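PDB 1YNB: 5'-deoxynucleotidase from Archaeoglobus fulgidus, which probably catalyses the hydrolysis of 2'-deoxyribonucleoside 5'-phosphates to 2'-deoxyribonucleosides and phosphate with the help of a divalent metal such as cobalt or manganese. Local coordinates for residues I14-S19 with E78-D83; N43-I48 with G132-Q137; D124-A129 with D154-I159. One frame throughout, in Å; residues are numbered along the deposited sequence.

Contact 1 of 3, residues I14-S19 with E78-D83; sequences IHEVGS and EARTMD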
loop_
_atom_site.group_PDB
_atom_site.type_symbol
_atom_site.label_atom_id
_atom_site.label_comp_id
_atom_site.label_asym_id
_atom_site.label_seq_id
_atom_site.Cartn_x
_atom_site.Cartn_y
_atom_site.Cartn_z
ATOM N N ILE A 14 -14.678 12.004 11.413
ATOM C CA ILE A 14 -13.488 11.667 10.633
ATOM C C ILE A 14 -12.635 10.631 11.407
ATOM O O ILE A 14 -12.097 9.714 10.789
ATOM C CB ILE A 14 -12.666 12.928 10.274
ATOM C CG1 ILE A 14 -13.495 13.752 9.244
ATOM C CG2 ILE A 14 -11.331 12.533 9.586
ATOM C CD1 ILE A 14 -13.036 15.234 9.035
ATOM N N HIS A 15 -12.556 10.787 12.726
ATOM C CA HIS A 15 -11.817 9.827 13.575
ATOM C C HIS A 15 -12.522 8.492 13.444
ATOM O O HIS A 15 -11.883 7.423 13.290
ATOM C CB HIS A 15 -11.830 10.246 15.052
ATOM C CG HIS A 15 -10.801 11.280 15.406
ATOM N ND1 HIS A 15 -9.478 11.171 15.033
ATOM C CD2 HIS A 15 -10.901 12.440 16.092
ATOM C CE1 HIS A 15 -8.812 12.223 15.465
ATOM N NE2 HIS A 15 -9.651 13.011 16.113
ATOM N N GLU A 16 -13.857 8.531 13.485
ATOM C CA GLU A 16 -14.630 7.285 13.402
ATOM C C GLU A 16 -14.427 6.565 12.082
ATOM O O GLU A 16 -14.339 5.341 12.037
ATOM C CB GLU A 16 -16.146 7.560 13.626
ATOM C CG GLU A 16 -17.016 6.304 13.399
ATOM C CD GLU A 16 -18.485 6.503 13.793
ATOM O OE1 GLU A 16 -18.814 7.578 14.339
ATOM O OE2 GLU A 16 -19.300 5.575 13.573
ATOM N N VAL A 17 -14.359 7.317 10.992
ATOM C CA VAL A 17 -14.139 6.747 9.665
ATOM C C VAL A 17 -12.783 6.043 9.626
ATOM O O VAL A 17 -12.623 5.038 8.925
ATOM C CB VAL A 17 -14.154 7.869 8.568
ATOM C CG1 VAL A 17 -13.563 7.373 7.238
ATOM C CG2 VAL A 17 -15.645 8.321 8.356
ATOM N N GLY A 18 -11.831 6.576 10.367
ATOM C CA GLY A 18 -10.501 5.971 10.394
ATOM C C GLY A 18 -10.546 4.602 11.066
ATOM O O GLY A 18 -9.673 3.760 10.803
ATOM N N SER A 19 -11.532 4.339 11.918
ATOM C CA SER A 19 -11.617 2.980 12.524
ATOM C C SER A 19 -11.878 1.910 11.450
ATOM O O SER A 19 -11.666 0.726 11.689
ATOM C CB SER A 19 -12.694 2.901 13.617
ATOM O OG SER A 19 -13.993 2.829 13.062
ATOM N N GLU A 78 -20.442 0.036 9.361
ATOM C CA GLU A 78 -19.694 -1.093 9.946
ATOM C C GLU A 78 -18.631 -0.626 10.962
ATOM O O GLU A 78 -18.052 -1.438 11.723
ATOM C CB GLU A 78 -19.062 -1.941 8.838
ATOM C CG GLU A 78 -20.109 -2.676 7.987
ATOM C CD GLU A 78 -19.503 -3.590 6.935
ATOM O OE1 GLU A 78 -18.279 -3.511 6.685
ATOM O OE2 GLU A 78 -20.258 -4.389 6.331
ATOM N N ALA A 79 -18.384 0.682 10.982
ATOM C CA ALA A 79 -17.435 1.259 11.932
ATOM C C ALA A 79 -17.980 0.968 13.318
ATOM O O ALA A 79 -17.222 0.824 14.277
ATOM C CB ALA A 79 -17.329 2.762 11.737
ATOM N N ARG A 80 -19.310 0.907 13.404
ATOM C CA ARG A 80 -20.006 0.615 14.655
ATOM C C ARG A 80 -20.539 -0.813 14.703
ATOM O O ARG A 80 -20.636 -1.401 15.777
ATOM C CB ARG A 80 -21.193 1.575 14.841
ATOM C CG ARG A 80 -20.785 3.028 14.980
ATOM C CD ARG A 80 -21.992 4.002 14.836
ATOM N NE ARG A 80 -21.500 5.380 14.817
ATOM C CZ ARG A 80 -22.014 6.389 15.510
ATOM N NH1 ARG A 80 -23.073 6.199 16.290
ATOM N NH2 ARG A 80 -21.415 7.579 15.478
ATOM N N THR A 81 -20.884 -1.381 13.555
ATOM C CA THR A 81 -21.477 -2.727 13.562
ATOM C C THR A 81 -20.572 -3.895 13.218
ATOM O O THR A 81 -20.958 -5.050 13.423
ATOM C CB THR A 81 -22.683 -2.812 12.603
ATOM O OG1 THR A 81 -22.217 -2.837 11.250
ATOM C CG2 THR A 81 -23.594 -1.599 12.786
ATOM N N MET A 82 -19.377 -3.598 12.713
ATOM C CA MET A 82 -18.427 -4.626 12.292
ATOM C C MET A 82 -18.865 -5.200 10.949
ATOM O O MET A 82 -20.020 -5.007 10.517
ATOM C CB MET A 82 -18.340 -5.772 13.312
ATOM C CG MET A 82 -17.961 -5.330 14.727
ATOM S SD MET A 82 -17.965 -6.724 15.922
ATOM C CE MET A 82 -16.533 -7.708 15.235
ATOM N N ASP A 83 -17.933 -5.871 10.276
ATOM C CA ASP A 83 -18.211 -6.507 8.996
ATOM C C ASP A 83 -18.862 -7.832 9.360
ATOM O O ASP A 83 -18.164 -8.789 9.689
ATOM C CB ASP A 83 -16.907 -6.773 8.222
ATOM C CG ASP A 83 -17.131 -7.559 6.943
ATOM O OD1 ASP A 83 -16.135 -7.969 6.305
ATOM O OD2 ASP A 83 -18.305 -7.771 6.559
HETATM O O HOH W 1 -14.779 0.226 14.707
#

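Contact 2 of 3, residues N43-I48 with G132-Q137; sequences NFRAAI and GVEYSQ. Unlike the reference sequence in segment 43-48: Asn-43 (reference Ser).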
loop_
_atom_site.group_PDB
_atom_site.type_symbol
_atom_site.label_atom_id
_atom_site.label_comp_id
_atom_site.label_asym_id
_atom_site.label_seq_id
_atom_site.Cartn_x
_atom_site.Cartn_y
_atom_site.Cartn_z
ATOM N N ASN A 43 -13.507 -0.799 0.503
ATOM C CA ASN A 43 -14.274 0.380 0.004
ATOM C C ASN A 43 -13.460 1.189 -0.997
ATOM O O ASN A 43 -13.990 1.726 -1.987
ATOM C CB ASN A 43 -14.635 1.301 1.154
ATOM C CG ASN A 43 -15.552 0.654 2.156
ATOM O OD1 ASN A 43 -15.519 1.001 3.343
ATOM N ND2 ASN A 43 -16.393 -0.270 1.699
ATOM N N PHE A 44 -12.169 1.322 -0.715
ATOM C CA PHE A 44 -11.274 2.028 -1.614
ATOM C C PHE A 44 -11.345 1.442 -2.999
ATOM O O PHE A 44 -11.619 2.153 -3.979
ATOM C CB PHE A 44 -9.809 1.937 -1.105
ATOM C CG PHE A 44 -8.773 2.379 -2.114
ATOM C CD1 PHE A 44 -8.596 3.757 -2.414
ATOM C CD2 PHE A 44 -7.977 1.433 -2.789
ATOM C CE1 PHE A 44 -7.664 4.150 -3.351
ATOM C CE2 PHE A 44 -7.025 1.837 -3.749
ATOM C CZ PHE A 44 -6.876 3.221 -4.026
ATOM N N ARG A 45 -11.059 0.137 -3.117
ATOM C CA ARG A 45 -11.057 -0.416 -4.447
ATOM C C ARG A 45 -12.463 -0.558 -5.019
ATOM O O ARG A 45 -12.634 -0.423 -6.231
ATOM C CB ARG A 45 -10.310 -1.752 -4.515
ATOM C CG ARG A 45 -10.187 -2.246 -5.946
ATOM C CD ARG A 45 -9.106 -3.277 -6.173
ATOM N NE ARG A 45 -9.339 -4.498 -5.386
ATOM C CZ ARG A 45 -8.645 -5.626 -5.564
ATOM N NH1 ARG A 45 -7.706 -5.690 -6.486
ATOM N NH2 ARG A 45 -8.870 -6.678 -4.788
ATOM N N ALA A 46 -13.453 -0.795 -4.160
ATOM C CA ALA A 46 -14.810 -0.924 -4.679
ATOM C C ALA A 46 -15.222 0.438 -5.279
ATOM O O ALA A 46 -15.949 0.472 -6.293
ATOM C CB ALA A 46 -15.765 -1.309 -3.569
ATOM N N ALA A 47 -14.780 1.525 -4.645
ATOM C CA ALA A 47 -15.108 2.863 -5.165
ATOM C C ALA A 47 -14.514 3.060 -6.536
ATOM O O ALA A 47 -15.202 3.517 -7.455
ATOM C CB ALA A 47 -14.669 3.962 -4.175
ATOM N N ILE A 48 -13.242 2.694 -6.726
ATOM C CA ILE A 48 -12.631 2.800 -8.024
ATOM C C ILE A 48 -13.367 1.887 -9.022
ATOM O O ILE A 48 -13.659 2.276 -10.171
ATOM C CB ILE A 48 -11.116 2.486 -7.905
ATOM C CG1 ILE A 48 -10.454 3.611 -7.091
ATOM C CG2 ILE A 48 -10.437 2.352 -9.291
ATOM C CD1 ILE A 48 -9.004 3.340 -6.746
ATOM N N GLY A 132 -10.785 -12.350 -3.883
ATOM C CA GLY A 132 -10.855 -13.815 -3.769
ATOM C C GLY A 132 -9.811 -14.473 -4.680
ATOM O O GLY A 132 -9.110 -15.428 -4.277
ATOM N N VAL A 133 -9.709 -13.987 -5.919
ATOM C CA VAL A 133 -8.729 -14.494 -6.874
ATOM C C VAL A 133 -7.329 -14.197 -6.347
ATOM O O VAL A 133 -6.446 -15.064 -6.453
ATOM C CB VAL A 133 -8.906 -13.850 -8.259
ATOM C CG1 VAL A 133 -7.710 -14.126 -9.174
ATOM C CG2 VAL A 133 -10.161 -14.446 -8.923
ATOM N N GLU A 134 -7.122 -13.004 -5.794
ATOM C CA GLU A 134 -5.780 -12.630 -5.276
ATOM C C GLU A 134 -5.409 -13.501 -4.075
ATOM O O GLU A 134 -4.270 -13.978 -3.974
ATOM C CB GLU A 134 -5.765 -11.143 -4.876
ATOM C CG GLU A 134 -5.840 -10.290 -6.133
ATOM C CD GLU A 134 -6.486 -8.906 -5.937
ATOM O OE1 GLU A 134 -6.598 -8.193 -6.967
ATOM O OE2 GLU A 134 -6.853 -8.538 -4.797
ATOM N N TYR A 135 -6.347 -13.718 -3.167
ATOM C CA TYR A 135 -6.042 -14.538 -1.990
ATOM C C TYR A 135 -5.938 -16.034 -2.287
ATOM O O TYR A 135 -5.324 -16.777 -1.499
ATOM C CB TYR A 135 -7.086 -14.322 -0.886
ATOM C CG TYR A 135 -6.946 -13.037 -0.082
ATOM C CD1 TYR A 135 -5.690 -12.430 0.117
ATOM C CD2 TYR A 135 -8.037 -12.486 0.573
ATOM C CE1 TYR A 135 -5.542 -11.323 0.960
ATOM C CE2 TYR A 135 -7.911 -11.375 1.420
ATOM C CZ TYR A 135 -6.665 -10.798 1.615
ATOM O OH TYR A 135 -6.500 -9.720 2.428
ATOM N N SER A 136 -6.517 -16.471 -3.401
ATOM C CA SER A 136 -6.494 -17.894 -3.773
ATOM C C SER A 136 -5.075 -18.397 -3.976
ATOM O O SER A 136 -4.818 -19.595 -3.838
ATOM C CB SER A 136 -7.338 -18.159 -5.034
ATOM O OG SER A 136 -6.679 -17.717 -6.214
ATOM N N GLN A 137 -4.153 -17.470 -4.235
ATOM C CA GLN A 137 -2.739 -17.824 -4.424
ATOM C C GLN A 137 -2.087 -18.231 -3.089
ATOM O O GLN A 137 -1.013 -18.868 -3.097
ATOM C CB GLN A 137 -1.985 -16.640 -5.043
ATOM C CG GLN A 137 -2.795 -15.894 -6.137
ATOM C CD GLN A 137 -3.189 -16.782 -7.318
ATOM O OE1 GLN A 137 -4.371 -16.865 -7.679
ATOM N NE2 GLN A 137 -2.203 -17.432 -7.938
#

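Contact 3 of 3, residues D124-A129 with D154-I159; sequences DKLELA and DAAKEI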
loop_
_atom_site.group_PDB
_atom_site.type_symbol
_atom_site.label_atom_id
_atom_site.label_comp_id
_atom_site.label_asym_id
_atom_site.label_seq_id
_atom_site.Cartn_x
_atom_site.Cartn_y
_atom_site.Cartn_z
ATOM N N ASP A 124 -19.118 -3.782 -5.094
ATOM C CA ASP A 124 -18.900 -4.438 -3.797
ATOM C C ASP A 124 -18.594 -5.908 -4.098
ATOM O O ASP A 124 -17.577 -6.457 -3.649
ATOM C CB ASP A 124 -20.186 -4.324 -2.959
ATOM C CG ASP A 124 -20.126 -5.106 -1.653
ATOM O OD1 ASP A 124 -21.196 -5.531 -1.171
ATOM O OD2 ASP A 124 -19.022 -5.290 -1.076
ATOM N N LYS A 125 -19.465 -6.546 -4.862
ATOM C CA LYS A 125 -19.264 -7.969 -5.224
ATOM C C LYS A 125 -18.062 -8.219 -6.146
ATOM O O LYS A 125 -17.359 -9.231 -6.026
ATOM C CB LYS A 125 -20.532 -8.503 -5.908
ATOM C CG LYS A 125 -21.745 -8.463 -5.020
ATOM C CD LYS A 125 -22.914 -9.048 -5.813
ATOM C CE LYS A 125 -24.254 -8.505 -5.373
ATOM N NZ LYS A 125 -25.203 -8.737 -6.520
ATOM N N LEU A 126 -17.822 -7.341 -7.103
ATOM C CA LEU A 126 -16.679 -7.524 -7.977
ATOM C C LEU A 126 -15.384 -7.355 -7.178
ATOM O O LEU A 126 -14.405 -8.054 -7.471
ATOM C CB LEU A 126 -16.632 -6.496 -9.116
ATOM C CG LEU A 126 -17.050 -6.898 -10.527
ATOM C CD1 LEU A 126 -16.613 -5.765 -11.479
ATOM C CD2 LEU A 126 -16.389 -8.231 -10.977
ATOM N N GLU A 127 -15.354 -6.388 -6.259
ATOM C CA GLU A 127 -14.144 -6.158 -5.457
ATOM C C GLU A 127 -13.817 -7.475 -4.700
ATOM O O GLU A 127 -12.632 -7.931 -4.620
ATOM C CB GLU A 127 -14.354 -5.012 -4.477
ATOM C CG GLU A 127 -13.036 -4.359 -3.969
ATOM C CD GLU A 127 -12.220 -5.246 -3.006
ATOM O OE1 GLU A 127 -12.819 -5.882 -2.095
ATOM O OE2 GLU A 127 -10.972 -5.276 -3.161
ATOM N N LEU A 128 -14.852 -8.042 -4.105
ATOM C CA LEU A 128 -14.710 -9.316 -3.372
ATOM C C LEU A 128 -14.185 -10.410 -4.289
ATOM O O LEU A 128 -13.271 -11.163 -3.903
ATOM C CB LEU A 128 -16.067 -9.744 -2.780
ATOM C CG LEU A 128 -16.139 -11.138 -2.133
ATOM C CD1 LEU A 128 -15.271 -11.212 -0.864
ATOM C CD2 LEU A 128 -17.559 -11.358 -1.752
ATOM N N ALA A 129 -14.727 -10.526 -5.506
ATOM C CA ALA A 129 -14.246 -11.548 -6.441
ATOM C C ALA A 129 -12.763 -11.313 -6.780
ATOM O O ALA A 129 -11.974 -12.254 -6.832
ATOM C CB ALA A 129 -15.104 -11.559 -7.756
ATOM N N ASP A 154 -24.166 -5.241 -17.156
ATOM C CA ASP A 154 -23.420 -5.905 -18.206
ATOM C C ASP A 154 -21.936 -5.579 -18.089
ATOM O O ASP A 154 -21.090 -6.383 -18.474
ATOM C CB ASP A 154 -23.898 -5.465 -19.590
ATOM C CG ASP A 154 -25.258 -6.069 -19.972
ATOM O OD1 ASP A 154 -25.751 -7.008 -19.293
ATOM O OD2 ASP A 154 -25.817 -5.582 -20.979
ATOM N N ALA A 155 -21.624 -4.376 -17.610
ATOM C CA ALA A 155 -20.231 -3.972 -17.474
ATOM C C ALA A 155 -19.539 -4.839 -16.410
ATOM O O ALA A 155 -18.407 -5.272 -16.593
ATOM C CB ALA A 155 -20.147 -2.500 -17.070
ATOM N N ALA A 156 -20.233 -5.065 -15.302
ATOM C CA ALA A 156 -19.686 -5.860 -14.207
ATOM C C ALA A 156 -19.547 -7.316 -14.704
ATOM O O ALA A 156 -18.538 -7.970 -14.458
ATOM C CB ALA A 156 -20.607 -5.785 -12.984
ATOM N N LYS A 157 -20.551 -7.814 -15.424
ATOM C CA LYS A 157 -20.482 -9.187 -15.926
ATOM C C LYS A 157 -19.302 -9.395 -16.870
ATOM O O LYS A 157 -18.634 -10.428 -16.830
ATOM C CB LYS A 157 -21.801 -9.565 -16.625
ATOM C CG LYS A 157 -22.942 -9.847 -15.649
ATOM C CD LYS A 157 -24.271 -10.039 -16.403
ATOM C CE LYS A 157 -25.440 -10.236 -15.433
ATOM N NZ LYS A 157 -26.759 -10.237 -16.168
ATOM N N GLU A 158 -19.012 -8.411 -17.707
ATOM C CA GLU A 158 -17.910 -8.535 -18.651
ATOM C C GLU A 158 -16.559 -8.549 -17.902
ATOM O O GLU A 158 -15.680 -9.387 -18.173
ATOM C CB GLU A 158 -17.981 -7.368 -19.657
ATOM C CG GLU A 158 -16.914 -7.362 -20.769
ATOM C CD GLU A 158 -17.241 -6.409 -21.959
ATOM O OE1 GLU A 158 -17.926 -5.365 -21.779
ATOM O OE2 GLU A 158 -16.785 -6.700 -23.094
ATOM N N ILE A 159 -16.403 -7.631 -16.956
ATOM C CA ILE A 159 -15.150 -7.557 -16.178
ATOM C C ILE A 159 -14.966 -8.867 -15.388
ATOM O O ILE A 159 -13.881 -9.416 -15.317
ATOM C CB ILE A 159 -15.201 -6.363 -15.197
ATOM C CG1 ILE A 159 -15.054 -5.060 -15.985
ATOM C CG2 ILE A 159 -14.028 -6.423 -14.176
ATOM C CD1 ILE A 159 -15.198 -3.851 -15.092
#

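Contact 1 of 3, residues I14-S19 with E78-D83
Glu-16 and Arg-80 form the charged half of this contact, a bidentate salt bridge between helix 8-18 and the short helix 78-81. The guanidinium comes side-on, one nitrogen to each carboxylate oxygen: Arg-80 NE gives its hydrogen to Glu-16 OE2 at 2.5 Å, a short distance for such a pair, and Arg-80 NH2 reaches Glu-16 OE1 at 2.8 Å. Both bonds are nearly straight, 164° and 161°, and both oxygens are met on their syn sides. The two side chains cross at about a right angle, yet their flat ends are almost coplanar. Glu-16 spans the gap because CG stands anti to the backbone N (chi1 174°) and the chain runs on extended. Its OE2 also accepts a hydrogen bond from Gln-103 of helix 96-103, so the buried carboxylate is gripped from two helices. With an alanine at Glu-16 both carboxylate bonds go, and the Arg-80 guanidinium would probably lose this partner and be freer to turn.

The van der Waals part is small. Ala-79 CB points into the 14-19 segment, 3.9 Å from Glu-16 CG, and also rests on the Ser-19 hydroxyl, 3.6 Å from Ser-19 OG.

Hydrogen bonds complete the contact around Ser-19. Ser-19 OG donates back to Glu-16 O at 2.7 Å, while a water donates both to Ser-19 OG and, at 2.6 Å, to Ala-79 O, bridging the segments. Trp-171 of the second subunit packs on Glu-16 and Ser-19. This join of helix 8-18 to helix 78-81 is consistent with the all-helical HD-domain fold.

Contact 2 of 3, residues N43-I48 with G132-Q137
Arg-45 and Glu-134 reach toward each other from opposite directions and meet through their charged ends, bridging a gap in which the nearest CA atoms of the two segments, those of these two residues, are 13.3 Å apart. The grip is end-on: Arg-45 NH1 bonds Glu-134 OE1 at 2.8 Å and Arg-45 NH2 bonds Glu-134 OE2 at 2.7 Å. The NH1 bond is the straighter, 168°, and lies in the guanidinium plane; Glu-134 OE2 lies tilted from that plane, and the two flat groups are 31° apart. A bend at chi3 (61°) swings the guanidinium of Arg-45 into line with the extended Glu-134.

The close-packed side is that of Arg-45, which is buried. Phe-130 and Gln-131 of helix 117-135 touch its side chain, and NE forms a second salt bridge with Glu-127, so two carboxylates balance its charge and probably fix its rotation. In the HD-domain fold helix 39-56 carries a histidine of the probable metal-binding set, and Arg-45 lies near that set without touching it. The second subunit closes in here as well: its Ile-14 O accepts from Arg-45 NH1, and its His-15 ND1 bonds Glu-134 OE1, which makes the ion pair part of the dimer interface.

On the Glu-134 side the contact is looser: this residue is partly exposed, with Pro-169 against its side chain.

Contact 3 of 3, residues D124-A129 with D154-I159
A small, largely apolar helix-to-helix contact, buried in the core, joins helix 117-135 to the first turns of helix 154-166. Leu-126 supplies one side of it, Ala-156 and Ile-159 the other, and no hydrogen bond crosses between the segments. The backbones come nearest at Leu-126 and Ala-156, whose CA atoms are 7.1 Å apart, a spacing that the small alanine side chain permits.

The two methyls of Leu-126 divide the work. CD1 of Leu-126 touches CG2 of Ile-159 at 3.8 Å and also lies 4.3 Å from Ala-156 CB, so this one methyl meets residues a helical turn apart. CD2 of Leu-126 turns to the backbone instead, 4.1 Å from Ala-156 O. The side chains of Leu-126 and Ile-159 cross at about a right angle, and on Ile-159 it is the CG2 branch, anti to the backbone N, that is turned to the leucine. Leu-126 is itself well off a staggered position, with chi1 at -103°.

Within the HD-domain fold helix 117-135 brings the last aspartate of the probable metal-binding set: Asp-124, two residues before Leu-126, converges with His-42, His-74 and Asp-75, although no metal is bound to them here. Glu-127, next after Leu-126, bonds ND1 of His-42 through OE1 and may thereby help to orient that imidazole.

Helix 39-56 borders the same apolar patch, with Ile-49 against Leu-126 and Leu-53 against Ala-156. Beyond Ile-159 the second subunit begins, its Val-11 packing on the isoleucine.

From the N terminus, helix 8-18 leads into contact 1, which closes a loop of 58 residues when the chain returns at 78-83. Helix 39-56 departs within that loop, and its 43-48 segment is joined by residues 132-137 much later in the chain, so contacts 1 and 2 cross. Contact 3 opens at 124-129, inside the span of contact 2, and closes beyond it at 154-159; these two cross as well, whereas contacts 1 and 3 follow in series. Contacts 2 and 3 share helix 117-135 and touch through Arg-45 and Glu-127. Contact 1 lies about 20 Å from contact 2, centre to centre, but all three contacts border the second subunit.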